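Local coordinates for protein glycerol-3-phosphate dehydrogenase [NAD(+)] (Dunaliella salina, PDB 6IUY) that converts dihydroxyacetone phosphate directly to glycerol, joining an NAD-dependent glycerol-3-phosphate dehydrogenase to a haloacid dehalogenase-like phosphatase domain, at residues A[378-383]-A[406-411]; A[387-392]-A[457-462]. All blocks are in the same frame, centred on the assembly; numbering follows the deposited sequence.

Contact 1 (A[378-383]-A[406-411]). With NAD (nicotinamide-adenine-dinucleotide), chain C; 13P (1,3-dihydroxyacetonephosphate), chain D.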
ATOM      1  N   LEU A 378     -10.281  11.961  15.536  1.00 42.00           N
ATOM      2  CA  LEU A 378     -10.793  10.760  14.900  1.00 37.63           C
ATOM      3  C   LEU A 378     -11.615  11.142  13.674  1.00 36.77           C
ATOM      4  O   LEU A 378     -12.199  10.288  13.012  1.00 37.87           O
ATOM      5  CB  LEU A 378     -11.654   9.966  15.885  1.00 32.84           C
ATOM      6  CG  LEU A 378     -10.959   8.973  16.812  1.00 40.50           C
ATOM      7  CD1 LEU A 378      -9.799   9.623  17.572  1.00 38.55           C
ATOM      8  CD2 LEU A 378     -11.967   8.383  17.773  1.00 36.14           C
ATOM      9  N   THR A 379     -11.636  12.435  13.364  1.00 37.44           N
ATOM     10  CA  THR A 379     -12.595  13.000  12.420  1.00 33.95           C
ATOM     11  C   THR A 379     -12.120  13.022  10.959  1.00 40.08           C
ATOM     12  O   THR A 379     -10.948  13.303  10.671  1.00 44.82           O
ATOM     13  CB  THR A 379     -12.954  14.434  12.860  1.00 33.54           C
ATOM     14  OG1 THR A 379     -13.668  14.372  14.100  1.00 38.81           O
ATOM     15  CG2 THR A 379     -13.821  15.152  11.811  1.00 32.05           C
ATOM     16  N   LYS A 380     -13.044  12.764  10.035  1.00 36.20           N
ATOM     17  CA  LYS A 380     -12.716  12.688   8.617  1.00 37.45           C
ATOM     18  C   LYS A 380     -13.496  13.745   7.854  1.00 39.13           C
ATOM     19  O   LYS A 380     -14.716  13.897   8.023  1.00 42.88           O
ATOM     20  CB  LYS A 380     -13.002  11.270   8.080  1.00 39.05           C
ATOM     21  CG  LYS A 380     -12.068  10.231   8.681  1.00 37.14           C
ATOM     22  CD  LYS A 380     -12.497   8.791   8.420  1.00 42.01           C
ATOM     23  CE  LYS A 380     -11.610   7.849   9.212  1.00 37.15           C
ATOM     24  NZ  LYS A 380     -11.983   6.398   9.106  1.00 35.98           N
ATOM     25  N   GLY A 381     -12.780  14.510   7.047  1.00 39.90           N
ATOM     26  CA  GLY A 381     -13.343  15.696   6.427  1.00 36.71           C
ATOM     27  C   GLY A 381     -12.303  16.791   6.526  1.00 43.66           C
ATOM     28  O   GLY A 381     -11.280  16.657   7.231  1.00 42.95           O
ATOM     29  N   MET A 382     -12.541  17.875   5.810  1.00 39.63           N
ATOM     30  CA  MET A 382     -11.592  18.974   5.815  1.00 45.66           C
ATOM     31  C   MET A 382     -12.306  20.305   5.694  1.00 44.86           C
ATOM     32  O   MET A 382     -13.484  20.362   5.320  1.00 44.28           O
ATOM     33  CB  MET A 382     -10.586  18.828   4.670  1.00 44.73           C
ATOM     34  CG  MET A 382     -11.189  18.971   3.275  1.00 44.09           C
ATOM     35  SD  MET A 382      -9.902  19.238   2.036  1.00 48.10           S
ATOM     36  CE  MET A 382     -10.863  19.169   0.541  1.00 56.06           C
ATOM     37  N   ARG A 383     -11.594  21.382   6.007  1.00 42.86           N
ATOM     38  CA  ARG A 383     -12.091  22.704   5.671  1.00 47.79           C
ATOM     39  C   ARG A 383     -11.240  23.257   4.550  1.00 46.35           C
ATOM     40  O   ARG A 383     -10.022  23.057   4.528  1.00 50.61           O
ATOM     41  CB  ARG A 383     -12.068  23.656   6.890  1.00 49.04           C
ATOM     42  CG  ARG A 383     -12.751  25.014   6.597  1.00 50.14           C
ATOM     43  CD  ARG A 383     -12.767  25.945   7.812  1.00 56.91           C
ATOM     44  NE  ARG A 383     -11.495  26.644   7.975  1.00 63.03           N
ATOM     45  CZ  ARG A 383     -11.324  27.951   7.804  1.00 62.38           C
ATOM     46  NH1 ARG A 383     -10.123  28.488   7.975  1.00 62.11           N
ATOM     47  NH2 ARG A 383     -12.354  28.725   7.479  1.00 71.87           N
ATOM     48  N   VAL A 406      -3.711  11.849  15.117  1.00 40.00           N
ATOM     49  CA  VAL A 406      -4.929  11.299  14.525  1.00 37.95           C
ATOM     50  C   VAL A 406      -5.025   9.806  14.748  1.00 42.58           C
ATOM     51  O   VAL A 406      -4.014   9.119  14.974  1.00 43.50           O
ATOM     52  CB  VAL A 406      -5.025  11.551  13.018  1.00 39.34           C
ATOM     53  CG1 VAL A 406      -5.071  13.054  12.723  1.00 36.18           C
ATOM     54  CG2 VAL A 406      -3.881  10.817  12.264  1.00 39.01           C
ATOM     55  N   LEU A 407      -6.255   9.306  14.716  1.00 37.23           N
ATOM     56  CA  LEU A 407      -6.481   7.875  14.728  1.00 38.12           C
ATOM     57  C   LEU A 407      -7.293   7.584  13.482  1.00 39.89           C
ATOM     58  O   LEU A 407      -8.429   8.042  13.372  1.00 36.96           O
ATOM     59  CB  LEU A 407      -7.212   7.422  15.995  1.00 32.57           C
ATOM     60  CG  LEU A 407      -7.552   5.943  16.235  1.00 36.30           C
ATOM     61  CD1 LEU A 407      -7.919   5.751  17.690  1.00 39.25           C
ATOM     62  CD2 LEU A 407      -8.714   5.475  15.373  1.00 33.48           C
ATOM     63  N   MET A 408      -6.705   6.837  12.552  1.00 37.28           N
ATOM     64  CA  MET A 408      -7.348   6.527  11.268  1.00 39.56           C
ATOM     65  C   MET A 408      -7.215   5.048  10.961  1.00 38.55           C
ATOM     66  O   MET A 408      -6.127   4.486  11.096  1.00 42.71           O
ATOM     67  CB  MET A 408      -6.723   7.337  10.144  1.00 35.09           C
ATOM     68  CG  MET A 408      -6.746   8.819  10.371  1.00 38.61           C
ATOM     69  SD  MET A 408      -8.316   9.519   9.859  1.00 41.82           S
ATOM     70  CE  MET A 408      -8.603  10.720  11.175  1.00 38.77           C
ATOM     71  N   GLY A 409      -8.315   4.404  10.590  1.00 39.55           N
ATOM     72  CA  GLY A 409      -8.280   2.980  10.316  1.00 38.55           C
ATOM     73  C   GLY A 409      -9.578   2.516   9.681  1.00 42.88           C
ATOM     74  O   GLY A 409     -10.528   3.296   9.548  1.00 44.17           O
ATOM     75  N   ALA A 410      -9.617   1.259   9.255  1.00 39.89           N
ATOM     76  CA  ALA A 410     -10.844   0.669   8.735  1.00 43.15           C
ATOM     77  C   ALA A 410     -11.763   0.388   9.915  1.00 40.65           C
ATOM     78  O   ALA A 410     -11.671  -0.674  10.546  1.00 41.06           O
ATOM     79  CB  ALA A 410     -10.543  -0.606   7.956  1.00 43.10           C
ATOM     80  N   ASN A 411     -12.625   1.351  10.244  1.00 49.97           N
ATOM     81  CA  ASN A 411     -13.310   1.315  11.532  1.00 40.67           C
ATOM     82  C   ASN A 411     -14.822   1.531  11.541  1.00 45.62           C
ATOM     83  O   ASN A 411     -15.293   2.338  12.354  1.00 49.23           O
ATOM     84  CB  ASN A 411     -12.731   2.381  12.478  1.00 39.81           C
ATOM     85  CG  ASN A 411     -11.241   2.235  12.731  1.00 43.55           C
ATOM     86  OD1 ASN A 411     -10.712   1.125  12.875  1.00 42.07           O
ATOM     87  ND2 ASN A 411     -10.561   3.379  12.835  1.00 40.75           N
TER
HETATM   88  PA  NAD C 701     -22.474  10.606  13.490  1.00 34.79           P
HETATM   89  O1A NAD C 701     -23.061   9.481  14.237  1.00 30.91           O
HETATM   90  O2A NAD C 701     -22.323  10.357  11.995  1.00 37.43           O
HETATM   91  O5B NAD C 701     -23.393  11.942  13.646  1.00 35.89           O
HETATM   92  C5B NAD C 701     -24.257  12.096  14.782  1.00 35.64           C
HETATM   93  C4B NAD C 701     -23.774  13.288  15.648  1.00 35.69           C
HETATM   94  O4B NAD C 701     -23.944  14.405  14.996  1.00 40.83           O
HETATM   95  C3B NAD C 701     -24.675  13.417  16.880  1.00 39.02           C
HETATM   96  O3B NAD C 701     -24.084  12.965  18.010  1.00 39.80           O
HETATM   97  C2B NAD C 701     -24.949  14.929  16.994  1.00 36.02           C
HETATM   98  O2B NAD C 701     -24.748  15.342  18.417  1.00 44.05           O
HETATM   99  C1B NAD C 701     -24.091  15.461  16.192  1.00 35.72           C
HETATM  100  N9A NAD C 701     -24.585  16.687  15.725  1.00 36.63           N
HETATM  101  C8A NAD C 701     -25.715  16.934  15.022  1.00 36.67           C
HETATM  102  N7A NAD C 701     -25.769  18.266  14.802  1.00 36.88           N
HETATM  103  C5A NAD C 701     -24.688  18.850  15.385  1.00 39.71           C
HETATM  104  C6A NAD C 701     -24.268  20.164  15.482  1.00 38.14           C
HETATM  105  N6A NAD C 701     -24.928  21.309  14.954  1.00 43.24           N
HETATM  106  N1A NAD C 701     -23.124  20.458  16.114  1.00 41.02           N
HETATM  107  C2A NAD C 701     -22.390  19.455  16.673  1.00 41.90           C
HETATM  108  N3A NAD C 701     -22.803  18.169  16.593  1.00 35.87           N
HETATM  109  C4A NAD C 701     -23.953  17.874  15.947  1.00 37.95           C
HETATM  110  O3  NAD C 701     -21.033  10.914  14.128  1.00 36.60           O
HETATM  111  PN  NAD C 701     -19.792   9.907  14.255  1.00 35.86           P
HETATM  112  O1N NAD C 701     -20.188   8.498  13.850  1.00 37.32           O
HETATM  113  O2N NAD C 701     -19.256   9.890  15.668  1.00 32.00           O
HETATM  114  O5D NAD C 701     -18.703  10.390  13.219  1.00 36.21           O
HETATM  115  C5D NAD C 701     -17.986  11.595  13.416  1.00 39.20           C
HETATM  116  C4D NAD C 701     -16.650  11.455  12.674  1.00 37.00           C
HETATM  117  O4D NAD C 701     -16.171  10.233  12.814  1.00 34.47           O
HETATM  118  C3D NAD C 701     -16.895  11.645  11.191  1.00 34.45           C
HETATM  119  O3D NAD C 701     -15.971  12.490  10.702  1.00 34.45           O
HETATM  120  C2D NAD C 701     -16.725  10.230  10.569  1.00 38.45           C
HETATM  121  O2D NAD C 701     -16.311  10.414   9.153  1.00 36.92           O
HETATM  122  C1D NAD C 701     -15.830   9.669  11.332  1.00 37.75           C
HETATM  123  N1N NAD C 701     -15.874   8.221  11.385  1.00 38.38           N
HETATM  124  C2N NAD C 701     -17.057   7.520  11.488  1.00 36.14           C
HETATM  125  C3N NAD C 701     -17.046   6.127  11.539  1.00 41.35           C
HETATM  126  C7N NAD C 701     -18.394   5.378  11.628  1.00 41.30           C
HETATM  127  O7N NAD C 701     -18.452   4.187  11.394  1.00 41.86           O
HETATM  128  N7N NAD C 701     -19.570   6.120  12.009  1.00 40.80           N
HETATM  129  C4N NAD C 701     -15.861   5.424  11.494  1.00 43.10           C
HETATM  130  C5N NAD C 701     -14.668   6.122  11.421  1.00 38.17           C
HETATM  131  C6N NAD C 701     -14.691   7.516  11.377  1.00 39.32           C
HETATM  132  P   13P D 702     -18.844   5.914   6.330  0.61 45.18           P
HETATM  133  O1P 13P D 702     -17.415   5.438   6.220  0.86 48.23           O
HETATM  134  O2P 13P D 702     -19.566   4.893   7.161  0.88 38.29           O
HETATM  135  O3P 13P D 702     -19.407   5.995   4.937  0.33 40.72           O
HETATM  136  O1  13P D 702     -19.056   7.343   7.012  0.26 42.05           O
HETATM  137  C1  13P D 702     -17.990   8.217   7.303  1.00 39.52           C
HETATM  138  C2  13P D 702     -16.976   7.395   8.026  1.00 40.87           C
HETATM  139  O2  13P D 702     -17.340   6.473   8.724  0.10 41.08           O
HETATM  140  C3  13P D 702     -15.509   7.690   7.889  1.00 45.16           C
HETATM  141  O3  13P D 702     -14.811   6.456   7.831  0.26 40.68           O
HETATM  142  O   HOH W   1     -10.981   7.827  13.232  1.00 31.20           O
HETATM  143  O   HOH W   2     -11.011   5.479  11.754  1.00 33.53           O

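Contact 2 (A[387-392]-A[457-462])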
ATOM      1  N   GLU A 387      -7.531  28.561  -0.441  1.00 62.15           N
ATOM      2  CA  GLU A 387      -7.501  27.653  -1.593  1.00 65.57           C
ATOM      3  C   GLU A 387      -6.751  26.338  -1.328  1.00 59.43           C
ATOM      4  O   GLU A 387      -6.264  25.697  -2.258  1.00 56.63           O
ATOM      5  CB  GLU A 387      -6.886  28.362  -2.802  1.00 59.25           C
ATOM      6  CG  GLU A 387      -7.817  29.386  -3.439  1.00 62.21           C
ATOM      7  CD  GLU A 387      -7.155  30.160  -4.576  1.00 73.52           C
ATOM      8  OE1 GLU A 387      -5.903  30.158  -4.657  1.00 80.07           O
ATOM      9  OE2 GLU A 387      -7.886  30.774  -5.388  1.00 75.22           O
ATOM     10  N   GLY A 388      -6.675  25.932  -0.063  1.00 58.87           N
ATOM     11  CA  GLY A 388      -5.993  24.699   0.297  1.00 54.78           C
ATOM     12  C   GLY A 388      -6.757  23.829   1.287  1.00 54.37           C
ATOM     13  O   GLY A 388      -7.745  24.254   1.892  1.00 54.27           O
ATOM     14  N   PRO A 389      -6.310  22.583   1.454  1.00 49.92           N
ATOM     15  CA  PRO A 389      -6.933  21.701   2.447  1.00 52.49           C
ATOM     16  C   PRO A 389      -6.488  21.987   3.875  1.00 48.50           C
ATOM     17  O   PRO A 389      -5.283  22.059   4.128  1.00 50.39           O
ATOM     18  CB  PRO A 389      -6.455  20.314   2.026  1.00 48.43           C
ATOM     19  CG  PRO A 389      -5.137  20.577   1.392  1.00 51.99           C
ATOM     20  CD  PRO A 389      -5.283  21.889   0.660  1.00 45.48           C
ATOM     21  N   GLN A 390      -7.435  22.125   4.797  1.00 47.16           N
ATOM     22  CA  GLN A 390      -7.104  22.131   6.216  1.00 42.32           C
ATOM     23  C   GLN A 390      -7.774  20.925   6.857  1.00 43.77           C
ATOM     24  O   GLN A 390      -9.001  20.880   6.956  1.00 45.16           O
ATOM     25  CB  GLN A 390      -7.560  23.439   6.882  1.00 40.63           C
ATOM     26  CG  GLN A 390      -7.446  23.445   8.398  1.00 41.43           C
ATOM     27  CD  GLN A 390      -7.918  24.754   9.036  1.00 52.22           C
ATOM     28  OE1 GLN A 390      -9.103  25.093   9.001  1.00 50.70           O
ATOM     29  NE2 GLN A 390      -6.984  25.491   9.627  1.00 53.98           N
ATOM     30  N   LEU A 391      -6.990  19.930   7.267  1.00 39.65           N
ATOM     31  CA  LEU A 391      -7.573  18.747   7.899  1.00 41.46           C
ATOM     32  C   LEU A 391      -7.848  19.051   9.370  1.00 47.51           C
ATOM     33  O   LEU A 391      -7.375  20.051   9.905  1.00 45.32           O
ATOM     34  CB  LEU A 391      -6.655  17.531   7.759  1.00 42.14           C
ATOM     35  CG  LEU A 391      -6.268  17.250   6.305  1.00 45.63           C
ATOM     36  CD1 LEU A 391      -5.367  16.025   6.168  1.00 40.75           C
ATOM     37  CD2 LEU A 391      -7.531  17.116   5.477  1.00 44.86           C
ATOM     38  N   ILE A 392      -8.604  18.195  10.039  1.00 44.15           N
ATOM     39  CA  ILE A 392      -8.996  18.534  11.392  1.00 42.83           C
ATOM     40  C   ILE A 392      -7.781  18.746  12.298  1.00 48.24           C
ATOM     41  O   ILE A 392      -7.774  19.668  13.125  1.00 43.41           O
ATOM     42  CB  ILE A 392      -9.904  17.480  12.001  1.00 43.31           C
ATOM     43  CG1 ILE A 392     -11.076  17.221  11.060  1.00 37.78           C
ATOM     44  CG2 ILE A 392     -10.411  17.967  13.388  1.00 39.76           C
ATOM     45  CD1 ILE A 392     -11.646  18.506  10.461  1.00 43.11           C
ATOM     46  N   ALA A 457      -1.844   9.568   6.940  1.00 36.09           N
ATOM     47  CA  ALA A 457      -2.958   8.894   7.595  1.00 39.93           C
ATOM     48  C   ALA A 457      -4.222   9.732   7.500  1.00 40.42           C
ATOM     49  O   ALA A 457      -5.305   9.232   7.148  1.00 38.10           O
ATOM     50  CB  ALA A 457      -2.638   8.611   9.072  1.00 38.80           C
ATOM     51  N   GLU A 458      -4.075  11.015   7.805  1.00 40.34           N
ATOM     52  CA  GLU A 458      -5.231  11.865   7.959  1.00 43.30           C
ATOM     53  C   GLU A 458      -5.856  12.145   6.610  1.00 36.20           C
ATOM     54  O   GLU A 458      -7.066  12.129   6.487  1.00 37.05           O
ATOM     55  CB  GLU A 458      -4.871  13.179   8.670  1.00 42.79           C
ATOM     56  CG  GLU A 458      -6.107  13.930   9.127  1.00 44.46           C
ATOM     57  CD  GLU A 458      -5.791  15.131   9.992  1.00 48.15           C
ATOM     58  OE1 GLU A 458      -4.669  15.658   9.877  1.00 44.65           O
ATOM     59  OE2 GLU A 458      -6.674  15.545  10.783  1.00 43.28           O
ATOM     60  N   MET A 459      -5.038  12.403   5.595  1.00 39.55           N
ATOM     61  CA  MET A 459      -5.571  12.685   4.261  1.00 42.15           C
ATOM     62  C   MET A 459      -6.201  11.423   3.637  1.00 40.63           C
ATOM     63  O   MET A 459      -7.200  11.509   2.917  1.00 37.08           O
ATOM     64  CB  MET A 459      -4.475  13.252   3.350  1.00 41.21           C
ATOM     65  CG  MET A 459      -4.984  13.686   2.000  1.00 39.83           C
ATOM     66  SD  MET A 459      -6.013  15.167   2.007  1.00 42.45           S
ATOM     67  CE  MET A 459      -4.726  16.411   2.097  1.00 40.18           C
ATOM     68  N   CYS A 460      -5.647  10.251   3.944  1.00 34.91           N
ATOM     69  CA  CYS A 460      -6.275   8.998   3.515  1.00 39.13           C
ATOM     70  C   CYS A 460      -7.634   8.800   4.156  1.00 40.90           C
ATOM     71  O   CYS A 460      -8.597   8.477   3.476  1.00 36.66           O
ATOM     72  CB  CYS A 460      -5.404   7.782   3.855  1.00 40.26           C
ATOM     73  SG  CYS A 460      -4.023   7.558   2.735  1.00 44.71           S
ATOM     74  N   GLY A 461      -7.707   8.957   5.475  1.00 40.21           N
ATOM     75  CA  GLY A 461      -8.986   8.878   6.153  1.00 37.80           C
ATOM     76  C   GLY A 461     -10.047   9.790   5.549  1.00 33.09           C
ATOM     77  O   GLY A 461     -11.186   9.387   5.415  1.00 33.36           O
ATOM     78  N   THR A 462      -9.669  11.009   5.183  1.00 28.43           N
ATOM     79  CA  THR A 462     -10.609  11.977   4.625  1.00 35.30           C
ATOM     80  C   THR A 462     -10.972  11.733   3.159  1.00 36.12           C
ATOM     81  O   THR A 462     -12.138  11.773   2.820  1.00 39.41           O
ATOM     82  CB  THR A 462     -10.047  13.420   4.748  1.00 36.02           C
ATOM     83  OG1 THR A 462     -10.117  13.844   6.116  1.00 39.26           O
ATOM     84  CG2 THR A 462     -10.830  14.389   3.902  1.00 36.44           C
TER

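Contact 1 (A[378-383]-A[406-411])
L378 and L407 make the apolar part of this contact, where the loop leaving strand 374-377 runs beside strand 404-408. The two side chains lie at a slant to one another, with L378 CD1 3.7 Å from L407 CB, and W267 of helix 266-282 packs against both. M408 is folded back by bends at chi2 and chi3, which bring its methyl CE to within 3.5 Å of the carbonyl oxygen T379 O. Its sulfur meets the aliphatic chain of K380, which runs past it in the opposite direction; M408 SD is 3.7 Å from K380 CE.

Polar links across the gap depend largely on water. One water donates to both L378 O and L407 O. The second accepts from K380 NZ at 3.0 Å and from the backbone amide of G409. A weak bond of 3.5 Å joins K380 NZ directly to G409 O.

Ligand contacts begin at the backbone amide: K380 N gives a nearly straight hydrogen bond (172°) to the ribose hydroxyl O3D of NAD, 3.0 Å away. Extended beyond CG, the lysine chain carries NZ to the substrate hydroxyl, 3.1 Å from O3 of 13P, and NZ also forms a salt bridge with D519. From the other segment, N411 O approaches the nicotinamide carbon C4N of NAD at 3.3 Å.

K380 therefore touches cofactor and substrate at once, and the several partners of its amine, together with the sulfur packed along its chain, fix where that amine sits in the active site.

Contact 2 (A[387-392]-A[457-462])
L391 sits over one face of the E458 carboxylate, its CB almost squarely above CD at 3.4 Å. The two side chains pass each other in opposite directions. For the leucine, a chi1 of -54° turns CG beside its own backbone N and sends CD1 along the glutamate chain, 3.7 Å from E458 CG. The glutamate, with CG anti to its N (chi1 -167°) and straight beyond that, reaches in the reverse sense until its carboxylate arrives at the start of helix 392-400, where L391 occupies the N-cap position. E458 OE1 is hydrogen-bonded there to S393 OG. OE2 comes 3.4 Å from I392 N, but at an angle too poor for a hydrogen bond; like OE1, it is hydrogen-bonded to a residue bordering the two segments. The positive end of the helix dipole would probably favour a charged carboxylate at this place.

Around the tip of L391 the helix supplies two more neighbours. M459 lies alongside, its CB and its CE each 4.1 Å from L391 CD1; the same methyl, CE, then reaches the proline ring at P389 CG, 4.2 Å away. The other leucine methyl, CD2, lies 4.2 Å from T462 OG1, a hydroxyl hydrogen-bonded to G381 N. Beyond the methionine, F498, C499 and I502 of helix 481-502 carry the apolar packing onward.

Strand 388-391 crosses helix 457-462 almost at a right angle (99°), with the axes 9.9 Å apart. The strand is the second arm of a small β-hairpin attached to the Rossmann-type NAD-binding region, and its packing on a long helix of the C-terminal helical region belongs to the interdomain junction of the NAD-dependent glycerol-3-phosphate dehydrogenase fold.

In the fold
Contact 1 and contact 2 have centres about 9 Å apart and are joined through the β-hairpin. R383 O lies 2.8 Å from Q390 N in a backbone hydrogen bond between its two arms, while the side chains of R383 and Q390 are also bonded. Helix 454-477 ties the pair together again: T462 OG1 is hydrogen-bonded to G381 N at 2.9 Å, and G461 O lies 3.3 Å from K380 CD. Contact 1 touches NAD and 13P directly. Contact 2 sits just behind, the T462 side chain being about 8 Å from 13P, and the same helix goes on to supply K464, which binds 13P.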